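Local coordinates for protein isocitrate dehydrogenase [NAD] subunit 1 (Saccharomyces cerevisiae, PDB 3BLX) that forms, with a second subunit type, the allosteric mitochondrial octamer that oxidatively decarboxylates isocitrate to 2-oxoglutarate with NAD+, and also binds RNA, at residues Gly255-Phe269 / Asn287-His301. Sequence-based numbering, arbitrary orientation.
Sequences GLVAGANFGRDYAVF and NPTAMILSSTLMLNH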
ATOM      1  N   GLY E 255     -13.575  24.698  33.084  1.00 40.09           N
ATOM      2  CA  GLY E 255     -12.269  24.675  33.709  1.00 32.10           C
ATOM      3  C   GLY E 255     -11.962  23.397  34.456  1.00 26.96           C
ATOM      4  O   GLY E 255     -10.841  23.218  34.891  1.00 22.33           O
ATOM      5  N   LEU E 256     -12.941  22.501  34.572  1.00 31.27           N
ATOM      6  CA  LEU E 256     -12.798  21.263  35.355  1.00 31.48           C
ATOM      7  C   LEU E 256     -12.911  19.961  34.553  1.00 34.88           C
ATOM      8  O   LEU E 256     -12.954  18.864  35.133  1.00 37.57           O
ATOM      9  CB  LEU E 256     -13.869  21.230  36.429  1.00 39.96           C
ATOM     10  CG  LEU E 256     -13.897  22.486  37.291  1.00 36.88           C
ATOM     11  CD1 LEU E 256     -15.183  22.542  38.113  1.00 37.88           C
ATOM     12  CD2 LEU E 256     -12.686  22.473  38.158  1.00 27.79           C
ATOM     13  N   VAL E 257     -12.954  20.095  33.229  1.00 29.67           N
ATOM     14  CA  VAL E 257     -13.270  18.993  32.334  1.00 21.78           C
ATOM     15  C   VAL E 257     -12.078  18.440  31.589  1.00 23.66           C
ATOM     16  O   VAL E 257     -11.585  19.083  30.667  1.00 26.08           O
ATOM     17  CB  VAL E 257     -14.215  19.474  31.247  1.00 24.48           C
ATOM     18  CG1 VAL E 257     -14.549  18.308  30.328  1.00 30.34           C
ATOM     19  CG2 VAL E 257     -15.459  20.073  31.865  1.00 20.71           C
ATOM     20  N   ALA E 258     -11.632  17.244  31.955  1.00 30.26           N
ATOM     21  CA  ALA E 258     -10.516  16.601  31.238  1.00 23.60           C
ATOM     22  C   ALA E 258     -10.966  16.097  29.860  1.00 28.84           C
ATOM     23  O   ALA E 258     -12.139  15.832  29.638  1.00 26.71           O
ATOM     24  CB  ALA E 258      -9.921  15.463  32.061  1.00 14.39           C
ATOM     25  N   GLY E 259     -10.032  15.964  28.935  1.00 23.66           N
ATOM     26  CA  GLY E 259     -10.382  15.510  27.618  1.00 18.37           C
ATOM     27  C   GLY E 259      -9.243  14.795  26.924  1.00 24.51           C
ATOM     28  O   GLY E 259      -8.062  14.998  27.263  1.00 18.28           O
ATOM     29  N   ALA E 260      -9.606  13.966  25.941  1.00 19.77           N
ATOM     30  CA  ALA E 260      -8.630  13.269  25.125  1.00 22.96           C
ATOM     31  C   ALA E 260      -9.177  13.029  23.742  1.00 20.69           C
ATOM     32  O   ALA E 260     -10.370  12.844  23.560  1.00 23.24           O
ATOM     33  CB  ALA E 260      -8.220  11.936  25.792  1.00 13.83           C
ATOM     34  N   ASN E 261      -8.288  13.015  22.768  1.00 19.67           N
ATOM     35  CA  ASN E 261      -8.654  12.680  21.411  1.00 21.98           C
ATOM     36  C   ASN E 261      -7.806  11.541  20.863  1.00 20.47           C
ATOM     37  O   ASN E 261      -6.579  11.621  20.862  1.00 22.25           O
ATOM     38  CB  ASN E 261      -8.517  13.916  20.558  1.00 19.55           C
ATOM     39  CG  ASN E 261      -9.467  14.991  20.981  1.00 34.02           C
ATOM     40  OD1 ASN E 261     -10.660  14.930  20.686  1.00 46.40           O
ATOM     41  ND2 ASN E 261      -8.953  15.983  21.684  1.00 39.48           N
ATOM     42  N   PHE E 262      -8.457  10.486  20.389  1.00 20.86           N
ATOM     43  CA  PHE E 262      -7.730   9.324  19.905  1.00 21.01           C
ATOM     44  C   PHE E 262      -7.942   8.990  18.454  1.00 25.37           C
ATOM     45  O   PHE E 262      -9.048   9.119  17.931  1.00 29.78           O
ATOM     46  CB  PHE E 262      -8.122   8.130  20.704  1.00 14.78           C
ATOM     47  CG  PHE E 262      -7.799   8.248  22.159  1.00 23.38           C
ATOM     48  CD1 PHE E 262      -8.724   8.768  23.034  1.00 21.10           C
ATOM     49  CD2 PHE E 262      -6.584   7.803  22.661  1.00 15.96           C
ATOM     50  CE1 PHE E 262      -8.451   8.836  24.392  1.00 23.35           C
ATOM     51  CE2 PHE E 262      -6.300   7.870  23.995  1.00 19.54           C
ATOM     52  CZ  PHE E 262      -7.242   8.380  24.874  1.00 15.67           C
ATOM     53  N   GLY E 263      -6.855   8.564  17.820  1.00 25.93           N
ATOM     54  CA  GLY E 263      -6.886   7.892  16.534  1.00 19.40           C
ATOM     55  C   GLY E 263      -6.256   6.520  16.710  1.00 24.74           C
ATOM     56  O   GLY E 263      -5.920   6.124  17.814  1.00 31.74           O
ATOM     57  N   ARG E 264      -6.082   5.777  15.633  1.00 35.69           N
ATOM     58  CA  ARG E 264      -5.433   4.493  15.777  1.00 27.74           C
ATOM     59  C   ARG E 264      -3.977   4.641  16.223  1.00 30.35           C
ATOM     60  O   ARG E 264      -3.531   3.943  17.118  1.00 28.31           O
ATOM     61  CB  ARG E 264      -5.533   3.701  14.475  1.00 26.73           C
ATOM     62  CG  ARG E 264      -4.926   2.314  14.609  1.00 39.34           C
ATOM     63  CD  ARG E 264      -4.833   1.590  13.280  1.00 33.71           C
ATOM     64  NE  ARG E 264      -3.913   0.446  13.377  1.00 88.27           N
ATOM     65  CZ  ARG E 264      -4.189  -0.729  13.972  1.00 84.06           C
ATOM     66  NH1 ARG E 264      -5.387  -0.958  14.545  1.00 50.10           N
ATOM     67  NH2 ARG E 264      -3.260  -1.695  13.995  1.00 50.72           N
ATOM     68  N   ASP E 265      -3.257   5.570  15.606  1.00 26.59           N
ATOM     69  CA  ASP E 265      -1.832   5.735  15.860  1.00 27.28           C
ATOM     70  C   ASP E 265      -1.460   6.955  16.697  1.00 26.62           C
ATOM     71  O   ASP E 265      -0.316   7.099  17.098  1.00 20.58           O
ATOM     72  CB  ASP E 265      -1.077   5.830  14.526  1.00 36.48           C
ATOM     73  CG  ASP E 265      -1.240   4.569  13.665  1.00 60.99           C
ATOM     74  OD1 ASP E 265      -1.159   3.451  14.231  1.00 58.02           O
ATOM     75  OD2 ASP E 265      -1.433   4.700  12.422  1.00 37.41           O
ATOM     76  N   TYR E 266      -2.419   7.841  16.931  1.00 25.50           N
ATOM     77  CA  TYR E 266      -2.129   9.118  17.569  1.00 23.63           C
ATOM     78  C   TYR E 266      -3.060   9.413  18.735  1.00 22.73           C
ATOM     79  O   TYR E 266      -4.191   8.921  18.783  1.00 27.80           O
ATOM     80  CB  TYR E 266      -2.206  10.252  16.548  1.00 17.68           C
ATOM     81  CG  TYR E 266      -1.383  10.008  15.315  1.00 15.16           C
ATOM     82  CD1 TYR E 266      -1.980   9.602  14.140  1.00 19.72           C
ATOM     83  CD2 TYR E 266      -0.009  10.136  15.335  1.00 23.94           C
ATOM     84  CE1 TYR E 266      -1.252   9.347  13.013  1.00 17.22           C
ATOM     85  CE2 TYR E 266       0.749   9.880  14.210  1.00 24.68           C
ATOM     86  CZ  TYR E 266       0.117   9.481  13.047  1.00 33.22           C
ATOM     87  OH  TYR E 266       0.860   9.220  11.906  1.00 36.49           O
ATOM     88  N   ALA E 267      -2.580  10.187  19.694  1.00 18.35           N
ATOM     89  CA  ALA E 267      -3.435  10.626  20.782  1.00 16.30           C
ATOM     90  C   ALA E 267      -3.058  12.058  21.098  1.00 21.05           C
ATOM     91  O   ALA E 267      -1.882  12.420  21.114  1.00 22.64           O
ATOM     92  CB  ALA E 267      -3.269   9.742  21.983  1.00 14.96           C
ATOM     93  N   VAL E 268      -4.055  12.882  21.339  1.00 18.28           N
ATOM     94  CA  VAL E 268      -3.801  14.272  21.667  1.00 23.59           C
ATOM     95  C   VAL E 268      -4.673  14.639  22.856  1.00 22.65           C
ATOM     96  O   VAL E 268      -5.893  14.480  22.811  1.00 19.77           O
ATOM     97  CB  VAL E 268      -4.156  15.192  20.479  1.00 27.26           C
ATOM     98  CG1 VAL E 268      -4.187  16.643  20.922  1.00 23.50           C
ATOM     99  CG2 VAL E 268      -3.195  14.993  19.317  1.00 17.01           C
ATOM    100  N   PHE E 269      -4.047  15.120  23.921  1.00 18.47           N
ATOM    101  CA  PHE E 269      -4.772  15.415  25.157  1.00 17.97           C
ATOM    102  C   PHE E 269      -5.021  16.897  25.316  1.00 21.53           C
ATOM    103  O   PHE E 269      -4.167  17.702  24.971  1.00 18.76           O
ATOM    104  CB  PHE E 269      -4.029  14.826  26.356  1.00 18.92           C
ATOM    105  CG  PHE E 269      -3.935  13.335  26.298  1.00 18.16           C
ATOM    106  CD1 PHE E 269      -4.871  12.543  26.935  1.00 20.84           C
ATOM    107  CD2 PHE E 269      -2.974  12.731  25.517  1.00 20.76           C
ATOM    108  CE1 PHE E 269      -4.804  11.177  26.846  1.00 19.49           C
ATOM    109  CE2 PHE E 269      -2.896  11.362  25.418  1.00 22.05           C
ATOM    110  CZ  PHE E 269      -3.819  10.580  26.097  1.00 23.82           C
ATOM    111  N   ASN E 287      -8.426  28.848  35.250  1.00 31.24           N
ATOM    112  CA  ASN E 287      -8.305  27.574  35.948  1.00 24.49           C
ATOM    113  C   ASN E 287      -7.532  26.562  35.117  1.00 28.06           C
ATOM    114  O   ASN E 287      -7.954  26.239  34.007  1.00 41.27           O
ATOM    115  CB  ASN E 287      -9.692  27.015  36.277  1.00 23.91           C
ATOM    116  CG  ASN E 287      -9.644  25.956  37.361  1.00 36.35           C
ATOM    117  OD1 ASN E 287      -8.560  25.528  37.776  1.00 35.24           O
ATOM    118  ND2 ASN E 287     -10.818  25.526  37.831  1.00 31.05           N
ATOM    119  N   PRO E 288      -6.393  26.048  35.646  1.00 29.44           N
ATOM    120  CA  PRO E 288      -5.536  25.105  34.913  1.00 25.25           C
ATOM    121  C   PRO E 288      -5.957  23.659  35.119  1.00 29.81           C
ATOM    122  O   PRO E 288      -5.356  22.797  34.505  1.00 27.21           O
ATOM    123  CB  PRO E 288      -4.157  25.304  35.541  1.00 19.38           C
ATOM    124  CG  PRO E 288      -4.375  26.155  36.743  1.00 43.56           C
ATOM    125  CD  PRO E 288      -5.842  26.311  36.979  1.00 34.21           C
ATOM    126  N   THR E 289      -6.958  23.410  35.962  1.00 24.34           N
ATOM    127  CA  THR E 289      -7.395  22.054  36.306  1.00 34.51           C
ATOM    128  C   THR E 289      -7.643  21.111  35.103  1.00 33.30           C
ATOM    129  O   THR E 289      -7.178  19.975  35.095  1.00 28.76           O
ATOM    130  CB  THR E 289      -8.658  22.096  37.222  1.00 33.13           C
ATOM    131  OG1 THR E 289      -8.345  22.804  38.414  1.00 29.06           O
ATOM    132  CG2 THR E 289      -9.113  20.727  37.597  1.00 27.94           C
ATOM    133  N   ALA E 290      -8.375  21.594  34.101  1.00 25.14           N
ATOM    134  CA  ALA E 290      -8.735  20.796  32.940  1.00 24.61           C
ATOM    135  C   ALA E 290      -7.492  20.381  32.198  1.00 23.08           C
ATOM    136  O   ALA E 290      -7.347  19.233  31.839  1.00 27.40           O
ATOM    137  CB  ALA E 290      -9.692  21.560  32.014  1.00 19.89           C
ATOM    138  N   MET E 291      -6.592  21.321  31.972  1.00 22.02           N
ATOM    139  CA  MET E 291      -5.300  21.017  31.360  1.00 26.76           C
ATOM    140  C   MET E 291      -4.473  20.017  32.198  1.00 29.44           C
ATOM    141  O   MET E 291      -3.935  19.069  31.666  1.00 24.75           O
ATOM    142  CB  MET E 291      -4.502  22.296  31.114  1.00 15.97           C
ATOM    143  CG  MET E 291      -3.324  22.093  30.259  1.00 33.12           C
ATOM    144  SD  MET E 291      -3.798  21.438  28.667  1.00 30.36           S
ATOM    145  CE  MET E 291      -4.582  22.857  27.932  1.00 47.38           C
ATOM    146  N   ILE E 292      -4.405  20.218  33.507  1.00 27.48           N
ATOM    147  CA  ILE E 292      -3.651  19.327  34.351  1.00 29.17           C
ATOM    148  C   ILE E 292      -4.227  17.903  34.350  1.00 34.71           C
ATOM    149  O   ILE E 292      -3.489  16.922  34.216  1.00 30.55           O
ATOM    150  CB  ILE E 292      -3.584  19.858  35.799  1.00 34.24           C
ATOM    151  CG1 ILE E 292      -3.017  21.287  35.821  1.00 38.72           C
ATOM    152  CG2 ILE E 292      -2.728  18.927  36.670  1.00 25.27           C
ATOM    153  CD1 ILE E 292      -3.043  21.972  37.198  1.00 22.21           C
ATOM    154  N   LEU E 293      -5.540  17.794  34.523  1.00 26.41           N
ATOM    155  CA  LEU E 293      -6.200  16.504  34.512  1.00 34.67           C
ATOM    156  C   LEU E 293      -6.068  15.802  33.151  1.00 35.45           C
ATOM    157  O   LEU E 293      -5.922  14.583  33.073  1.00 29.29           O
ATOM    158  CB  LEU E 293      -7.671  16.658  34.898  1.00 32.31           C
ATOM    159  CG  LEU E 293      -7.859  17.066  36.356  1.00 34.91           C
ATOM    160  CD1 LEU E 293      -9.324  17.099  36.737  1.00 22.21           C
ATOM    161  CD2 LEU E 293      -7.096  16.112  37.249  1.00 19.74           C
ATOM    162  N   SER E 294      -6.130  16.573  32.078  1.00 28.34           N
ATOM    163  CA  SER E 294      -5.922  16.014  30.762  1.00 32.55           C
ATOM    164  C   SER E 294      -4.495  15.515  30.705  1.00 28.46           C
ATOM    165  O   SER E 294      -4.220  14.479  30.129  1.00 23.93           O
ATOM    166  CB  SER E 294      -6.150  17.081  29.687  1.00 29.31           C
ATOM    167  OG  SER E 294      -7.519  17.423  29.623  1.00 26.28           O
ATOM    168  N   SER E 295      -3.612  16.273  31.335  1.00 21.25           N
ATOM    169  CA  SER E 295      -2.208  15.933  31.454  1.00 26.03           C
ATOM    170  C   SER E 295      -2.028  14.563  32.073  1.00 31.46           C
ATOM    171  O   SER E 295      -1.102  13.835  31.710  1.00 29.74           O
ATOM    172  CB  SER E 295      -1.509  16.958  32.358  1.00 23.50           C
ATOM    173  OG  SER E 295      -0.143  16.999  32.101  1.00 39.15           O
ATOM    174  N   THR E 296      -2.884  14.225  33.038  1.00 24.42           N
ATOM    175  CA  THR E 296      -2.741  12.957  33.719  1.00 27.76           C
ATOM    176  C   THR E 296      -3.309  11.819  32.885  1.00 33.88           C
ATOM    177  O   THR E 296      -2.782  10.715  32.930  1.00 35.16           O
ATOM    178  CB  THR E 296      -3.315  12.974  35.149  1.00 34.33           C
ATOM    179  OG1 THR E 296      -4.738  12.915  35.108  1.00 28.62           O
ATOM    180  CG2 THR E 296      -2.869  14.217  35.866  1.00 29.58           C
ATOM    181  N   LEU E 297      -4.363  12.084  32.109  1.00 33.95           N
ATOM    182  CA  LEU E 297      -4.838  11.110  31.121  1.00 22.43           C
ATOM    183  C   LEU E 297      -3.695  10.723  30.199  1.00 22.65           C
ATOM    184  O   LEU E 297      -3.526   9.561  29.862  1.00 35.85           O
ATOM    185  CB  LEU E 297      -5.988  11.667  30.297  1.00 22.00           C
ATOM    186  CG  LEU E 297      -7.323  11.818  31.022  1.00 29.99           C
ATOM    187  CD1 LEU E 297      -8.430  12.291  30.077  1.00 22.51           C
ATOM    188  CD2 LEU E 297      -7.707  10.501  31.632  1.00 27.30           C
ATOM    189  N   MET E 298      -2.910  11.707  29.797  1.00 17.96           N
ATOM    190  CA  MET E 298      -1.738  11.477  28.961  1.00 25.98           C
ATOM    191  C   MET E 298      -0.695  10.613  29.677  1.00 33.12           C
ATOM    192  O   MET E 298      -0.130   9.703  29.087  1.00 31.99           O
ATOM    193  CB  MET E 298      -1.126  12.799  28.493  1.00 16.91           C
ATOM    194  CG  MET E 298       0.005  12.607  27.546  1.00 15.41           C
ATOM    195  SD  MET E 298       0.925  14.109  27.265  1.00 36.79           S
ATOM    196  CE  MET E 298       1.617  14.377  28.909  1.00 30.70           C
ATOM    197  N   LEU E 299      -0.446  10.891  30.950  1.00 37.38           N
ATOM    198  CA  LEU E 299       0.493  10.097  31.729  1.00 31.72           C
ATOM    199  C   LEU E 299       0.057   8.624  31.774  1.00 32.71           C
ATOM    200  O   LEU E 299       0.858   7.728  31.499  1.00 27.11           O
ATOM    201  CB  LEU E 299       0.637  10.672  33.141  1.00 28.86           C
ATOM    202  CG  LEU E 299       1.387  12.009  33.244  1.00 38.57           C
ATOM    203  CD1 LEU E 299       1.315  12.553  34.647  1.00 32.65           C
ATOM    204  CD2 LEU E 299       2.838  11.906  32.787  1.00 23.52           C
ATOM    205  N   ASN E 300      -1.205   8.386  32.119  1.00 21.24           N
ATOM    206  CA  ASN E 300      -1.791   7.051  32.085  1.00 33.84           C
ATOM    207  C   ASN E 300      -1.496   6.339  30.768  1.00 37.55           C
ATOM    208  O   ASN E 300      -1.041   5.204  30.742  1.00 39.60           O
ATOM    209  CB  ASN E 300      -3.310   7.119  32.267  1.00 29.31           C
ATOM    210  CG  ASN E 300      -3.727   7.361  33.720  1.00 45.12           C
ATOM    211  OD1 ASN E 300      -2.933   7.204  34.653  1.00 41.06           O
ATOM    212  ND2 ASN E 300      -4.984   7.734  33.912  1.00 38.96           N
ATOM    213  N   HIS E 301      -1.758   7.030  29.673  1.00 27.46           N
ATOM    214  CA  HIS E 301      -1.563   6.485  28.354  1.00 25.67           C
ATOM    215  C   HIS E 301      -0.098   6.149  28.051  1.00 34.63           C
ATOM    216  O   HIS E 301       0.206   5.178  27.358  1.00 30.04           O
ATOM    217  CB  HIS E 301      -2.057   7.495  27.334  1.00 18.88           C
ATOM    218  CG  HIS E 301      -2.332   6.905  25.993  1.00 27.74           C
ATOM    219  ND1 HIS E 301      -1.476   7.061  24.926  1.00 19.61           N
ATOM    220  CD2 HIS E 301      -3.379   6.167  25.537  1.00 22.35           C
ATOM    221  CE1 HIS E 301      -1.970   6.438  23.869  1.00 23.22           C
ATOM    222  NE2 HIS E 301      -3.132   5.901  24.209  1.00 29.86           N
TER
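F269 lays one face of its ring, broad and flat enough to span the helix surface, on CA and CB of M298, whose CB stands 3.7 Å from the F269 ring centroid in a CH-pi contact. With its CG beside the backbone N (chi1 -63°), F269 swings the ring onto helix 289-301, where its CD1 meets L297 CB at 3.6 Å. With F269 cut back to an alanine, a gap is likely to open between strand 267-269 and the helix, leaving M298 CB without the ring face it packs on. Packing stays close at A258, small enough to bring its CB within 3.8 Å of L293 CB. Beside it, S294 OG does double duty: it donates to A290 O within the helix and accepts from G259 N at 3.0 Å, a small hydroxyl tying helix to strand. At the helix start, the N287 carbonyl oxygen, OD1, accepts T289 N in a capping bond, while A290 N reaches G255 O only weakly. The far end faces solvent: exposed H301, an aromatic that tolerates water, sets its ring obliquely to F269 and F262, with H301 CD2 3.7 Å from F262 CE2. A helix packed on the 258-262/267-269 hairpin, within the large mixed sheet, belongs to the isocitrate/isopropylmalate dehydrogenase fold.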